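Local coordinates for protein PfVFT1 (Plasmodium falciparum, PDB 5JKQ) that has the two-lobed Venus flytrap architecture of solute-binding proteins and probably binds a small ligand in the cleft between its lobes, at residues 150-155 and 272-277. The protein carries 3 engineered substitutions. Sequence-based numbering, arbitrary orientation.
Sequences YFLSNS and LKTGHS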
loop_
_atom_site.group_PDB
_atom_site.type_symbol
_atom_site.label_atom_id
_atom_site.label_comp_id
_atom_site.label_asym_id
_atom_site.label_seq_id
_atom_site.Cartn_x
_atom_site.Cartn_y
_atom_site.Cartn_z
ATOM N N TYR A 150 -3.976 -0.681 -3.080
ATOM C CA TYR A 150 -3.960 -0.184 -1.705
ATOM C C TYR A 150 -3.429 -1.211 -0.712
ATOM O O TYR A 150 -3.062 -0.858 0.407
ATOM C CB TYR A 150 -5.359 0.287 -1.271
ATOM C CG TYR A 150 -6.442 -0.774 -1.183
ATOM C CD1 TYR A 150 -6.397 -1.778 -0.222
ATOM C CD2 TYR A 150 -7.541 -0.736 -2.034
ATOM C CE1 TYR A 150 -7.394 -2.731 -0.135
ATOM C CE2 TYR A 150 -8.543 -1.683 -1.952
ATOM C CZ TYR A 150 -8.465 -2.677 -1.002
ATOM O OH TYR A 150 -9.460 -3.622 -0.915
ATOM N N PHE A 151 -3.384 -2.475 -1.121
ATOM C CA PHE A 151 -2.961 -3.549 -0.228
ATOM C C PHE A 151 -1.565 -3.306 0.324
ATOM O O PHE A 151 -0.683 -2.820 -0.382
ATOM C CB PHE A 151 -3.013 -4.894 -0.950
ATOM C CG PHE A 151 -4.404 -5.418 -1.136
ATOM C CD1 PHE A 151 -5.011 -6.165 -0.141
ATOM C CD2 PHE A 151 -5.111 -5.150 -2.294
ATOM C CE1 PHE A 151 -6.294 -6.641 -0.304
ATOM C CE2 PHE A 151 -6.394 -5.624 -2.461
ATOM C CZ PHE A 151 -6.987 -6.370 -1.465
ATOM N N LEU A 152 -1.379 -3.637 1.598
ATOM C CA LEU A 152 -0.099 -3.437 2.264
ATOM C C LEU A 152 0.998 -4.279 1.626
ATOM O O LEU A 152 0.747 -5.381 1.134
ATOM C CB LEU A 152 -0.213 -3.775 3.752
ATOM C CG LEU A 152 -1.249 -2.984 4.555
ATOM C CD1 LEU A 152 -1.244 -3.441 6.003
ATOM C CD2 LEU A 152 -0.994 -1.486 4.467
ATOM N N SER A 153 2.216 -3.752 1.646
ATOM C CA SER A 153 3.373 -4.461 1.116
ATOM C C SER A 153 3.791 -5.604 2.039
ATOM O O SER A 153 4.602 -6.448 1.661
ATOM C CB SER A 153 4.540 -3.490 0.919
ATOM O OG SER A 153 4.197 -2.467 -0.002
ATOM N N ASN A 154 3.226 -5.623 3.244
ATOM C CA ASN A 154 3.558 -6.626 4.251
ATOM C C ASN A 154 2.385 -7.576 4.507
ATOM O O ASN A 154 2.301 -8.206 5.562
ATOM C CB ASN A 154 3.975 -5.930 5.551
ATOM C CG ASN A 154 4.722 -6.849 6.503
ATOM O OD1 ASN A 154 5.271 -7.874 6.098
ATOM N ND2 ASN A 154 4.746 -6.480 7.779
ATOM N N SER A 155 1.487 -7.686 3.531
ATOM C CA SER A 155 0.259 -8.461 3.698
ATOM C C SER A 155 0.521 -9.957 3.818
ATOM O O SER A 155 1.440 -10.491 3.198
ATOM C CB SER A 155 -0.695 -8.211 2.527
ATOM O OG SER A 155 -1.041 -6.842 2.425
ATOM N N LEU A 272 9.246 6.312 9.079
ATOM C CA LEU A 272 9.128 4.868 8.928
ATOM C C LEU A 272 7.866 4.596 8.121
ATOM O O LEU A 272 6.754 4.770 8.621
ATOM C CB LEU A 272 9.073 4.173 10.290
ATOM C CG LEU A 272 10.330 4.308 11.155
ATOM C CD1 LEU A 272 10.034 3.916 12.597
ATOM C CD2 LEU A 272 11.474 3.465 10.593
ATOM N N LYS A 273 8.040 4.181 6.872
ATOM C CA LYS A 273 6.933 4.149 5.922
ATOM C C LYS A 273 6.197 2.817 5.880
ATOM O O LYS A 273 6.751 1.767 6.199
ATOM C CB LYS A 273 7.444 4.484 4.520
ATOM C CG LYS A 273 8.215 5.791 4.436
ATOM C CD LYS A 273 7.424 6.948 5.022
ATOM C CE LYS A 273 8.140 8.274 4.824
ATOM N NZ LYS A 273 7.697 8.971 3.588
ATOM N N THR A 274 4.931 2.893 5.481
ATOM C CA THR A 274 4.111 1.723 5.208
ATOM C C THR A 274 3.789 1.727 3.719
ATOM O O THR A 274 3.094 2.617 3.231
ATOM C CB THR A 274 2.811 1.728 6.046
ATOM O OG1 THR A 274 3.140 1.704 7.442
ATOM C CG2 THR A 274 1.934 0.526 5.712
ATOM N N GLY A 275 4.314 0.741 2.998
ATOM C CA GLY A 275 4.155 0.680 1.556
ATOM C C GLY A 275 2.857 0.034 1.110
ATOM O O GLY A 275 2.266 -0.766 1.835
ATOM N N HIS A 276 2.417 0.399 -0.091
ATOM C CA HIS A 276 1.254 -0.212 -0.730
ATOM C C HIS A 276 1.643 -0.764 -2.095
ATOM O O HIS A 276 2.354 -0.104 -2.852
ATOM C CB HIS A 276 0.122 0.802 -0.888
ATOM C CG HIS A 276 -0.323 1.422 0.398
ATOM N ND1 HIS A 276 -1.199 0.799 1.260
ATOM C CD2 HIS A 276 -0.020 2.613 0.965
ATOM C CE1 HIS A 276 -1.411 1.577 2.306
ATOM N NE2 HIS A 276 -0.710 2.684 2.151
ATOM N N SER A 277 1.177 -1.969 -2.412
ATOM C CA SER A 277 1.500 -2.595 -3.690
ATOM C C SER A 277 0.379 -3.496 -4.202
ATOM O O SER A 277 -0.499 -3.914 -3.444
ATOM C CB SER A 277 2.796 -3.402 -3.562
ATOM O OG SER A 277 2.714 -4.326 -2.494
#
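Backbone bonds first tie Leu-152 to His-276 as a single beta bridge. Ser-277 N bonds Phe-151 O at 2.9 Å. Ser-153 N bonds Gly-275 O at 3.0 Å. Only this one bridge forms; from Leu-152 to Ser-155 the loop folds into a type I turn, where Ser-155 OG bonds Leu-152 O.

Side-chain bonds add to the bridge. His-276 ND1 donates to Tyr-150 O at 2.6 Å, the oxygen lying 26° out of the imidazole plane. A chi1 of -58° sets CG anti to the carbonyl carbon, beside the backbone N. Imidazole suits the site because its second nitrogen, NE2, is hydrogen-bonded to His-177 ND1 while ND1 serves Tyr-150 O. Ser-153 OG makes a weak 3.4 Å hydrogen bond with Ser-277 OG, itself bonded to Ser-170 OG.

The long 265-281 strand appears to pass from one lobe to the other, as linking strands do in the bi-lobed Venus flytrap fold, and here the loop after strand 146-147 is fastened to it.

Apolar contact comes from Leu-152, whose CD2 methyl lies 3.8 Å from both Thr-274 CG2 and His-276 CE1. The branched threonine offers this methyl while its OG1 bonds Asn-179 ND2.

Close packing against the backbone is seen at Gly-275: Ser-153 OG sits 3.0 Å from Gly-275 C, an approach that the absent glycine side chain permits.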